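Local coordinates for protein purine nucleosidase, (IunH-1) (Sulfolobus solfataricus, PDB 3T8J) that is a nucleosidase-family alpha/beta protein that binds a sodium ion and assembles from four chains, at residues L129-D134 against A172-N177. Residues are numbered along the deposited sequence; the frame is centred on the assembly and turned at random.
Sequences LAYLLD and AKIVFN
The hydroxyl OH of Tyr-131 is hydrogen-bonded to NZ of Lys-66 of the second subunit, while the ring carrying it leans obliquely on Ile-174 of the same chain. Ring atom CD2 of Tyr-131 meets methyl CG2 of Ile-174 at 3.7 Å. CG of Tyr-131 stands opposite its own backbone N (chi1 169°), which swings the ring across toward helix 169-177. The side chains of Leu-132 and Ile-174 cross at about a right angle, with CD1 of Ile-174 4.0 Å from CD1 of Leu-132. In Ile-174, CG1 lies opposite the carbonyl carbon (chi1 -70°) and CG2 opposite the backbone N; this torsion splits the two branches, CG2 going to the Tyr-131 ring and the CG1-CD1 arm to Leu-132. Helices 125-133 and 169-177 belong to successive beta-alpha-beta crossovers, linking adjacent parallel strands 116-120, 141-147 and 182-185 of the central sheet; the sodium ligands Ile-121 and Ser-122 follow directly on strand 116-120. The backbones come nearest at Tyr-131 and Val-175, whose CA atoms are 7.9 Å apart, and no hydrogen bond joins the two segments. Leu-68 of the second subunit packs against both Leu-132 and Ile-174, so the small apolar cluster continues into the subunit interface. Behind Ile-174, on the remote side of its helix, Phe-176 packs on Ile-182 and Met-184 of strand 182-185.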
# COMPACT_ATOMS: atom_id res chain seq x y z
N LEU A 129 -14.58 -14.71 12.41
CA LEU A 129 -15.71 -15.31 11.70
C LEU A 129 -16.98 -15.35 12.59
O LEU A 129 -18.07 -15.05 12.11
CB LEU A 129 -15.34 -16.70 11.15
CG LEU A 129 -16.29 -17.29 10.11
CD1 LEU A 129 -16.70 -16.28 9.05
CD2 LEU A 129 -15.64 -18.51 9.45
N ALA A 130 -16.83 -15.70 13.87
CA ALA A 130 -17.95 -15.69 14.79
C ALA A 130 -18.55 -14.28 14.88
O ALA A 130 -19.79 -14.10 14.84
CB ALA A 130 -17.52 -16.20 16.18
N TYR A 131 -17.70 -13.26 15.04
CA TYR A 131 -18.17 -11.85 15.11
C TYR A 131 -18.92 -11.46 13.84
O TYR A 131 -19.97 -10.82 13.91
CB TYR A 131 -17.00 -10.88 15.36
CG TYR A 131 -17.40 -9.44 15.17
CD1 TYR A 131 -18.13 -8.80 16.14
CD2 TYR A 131 -17.13 -8.77 13.99
CE1 TYR A 131 -18.57 -7.50 15.95
CE2 TYR A 131 -17.54 -7.48 13.78
CZ TYR A 131 -18.26 -6.85 14.77
OH TYR A 131 -18.72 -5.53 14.60
N LEU A 132 -18.35 -11.80 12.68
CA LEU A 132 -18.95 -11.43 11.39
C LEU A 132 -20.36 -12.02 11.24
O LEU A 132 -21.27 -11.34 10.70
CB LEU A 132 -18.05 -11.88 10.22
CG LEU A 132 -16.73 -11.11 10.07
CD1 LEU A 132 -15.79 -11.90 9.11
CD2 LEU A 132 -16.98 -9.71 9.58
N LEU A 133 -20.57 -13.24 11.73
CA LEU A 133 -21.88 -13.88 11.69
C LEU A 133 -22.85 -13.35 12.76
O LEU A 133 -24.07 -13.38 12.53
CB LEU A 133 -21.73 -15.38 11.82
CG LEU A 133 -21.09 -15.98 10.58
CD1 LEU A 133 -20.47 -17.32 10.89
CD2 LEU A 133 -22.12 -16.09 9.45
N ASP A 134 -22.33 -12.94 13.92
CA ASP A 134 -23.17 -12.42 15.03
C ASP A 134 -22.41 -11.35 15.80
O ASP A 134 -21.64 -11.63 16.72
CB ASP A 134 -23.61 -13.56 15.96
CG ASP A 134 -24.59 -13.12 17.02
OD1 ASP A 134 -24.91 -11.92 17.12
OD2 ASP A 134 -25.09 -14.01 17.76
N ALA A 172 -7.35 -10.19 12.71
CA ALA A 172 -6.92 -9.39 13.86
C ALA A 172 -7.53 -8.01 13.79
O ALA A 172 -7.98 -7.48 14.80
CB ALA A 172 -5.38 -9.29 13.92
N LYS A 173 -7.52 -7.41 12.61
CA LYS A 173 -8.07 -6.05 12.45
C LYS A 173 -9.55 -6.06 12.80
O LYS A 173 -10.05 -5.15 13.52
CB LYS A 173 -7.85 -5.53 11.02
CG LYS A 173 -8.19 -4.05 10.84
CD LYS A 173 -7.56 -3.50 9.52
CE LYS A 173 -7.35 -2.00 9.51
NZ LYS A 173 -6.20 -1.47 10.30
N ILE A 174 -10.29 -7.07 12.34
CA ILE A 174 -11.72 -7.20 12.68
C ILE A 174 -11.92 -7.29 14.20
O ILE A 174 -12.76 -6.59 14.78
CB ILE A 174 -12.34 -8.43 11.97
CG1 ILE A 174 -12.43 -8.15 10.48
CG2 ILE A 174 -13.73 -8.78 12.55
CD1 ILE A 174 -12.62 -9.47 9.65
N VAL A 175 -11.13 -8.09 14.88
CA VAL A 175 -11.27 -8.30 16.32
C VAL A 175 -10.95 -7.01 17.10
O VAL A 175 -11.68 -6.66 18.03
CB VAL A 175 -10.40 -9.50 16.77
CG1 VAL A 175 -10.20 -9.53 18.28
CG2 VAL A 175 -11.07 -10.78 16.27
N PHE A 176 -9.87 -6.32 16.70
CA PHE A 176 -9.45 -5.11 17.40
C PHE A 176 -10.37 -3.93 17.14
O PHE A 176 -10.31 -2.97 17.91
CB PHE A 176 -7.96 -4.80 17.13
CG PHE A 176 -7.02 -5.54 18.02
CD1 PHE A 176 -6.73 -6.88 17.77
CD2 PHE A 176 -6.41 -4.94 19.08
CE1 PHE A 176 -5.86 -7.59 18.58
CE2 PHE A 176 -5.57 -5.65 19.91
CZ PHE A 176 -5.27 -6.97 19.64
N ASN A 177 -11.18 -3.98 16.07
CA ASN A 177 -12.12 -2.90 15.73
C ASN A 177 -13.55 -3.17 16.24
O ASN A 177 -14.39 -2.25 16.25
CB ASN A 177 -12.13 -2.72 14.21
CG ASN A 177 -12.98 -1.55 13.76
OD1 ASN A 177 -12.69 -0.40 14.07
ND2 ASN A 177 -14.03 -1.85 13.00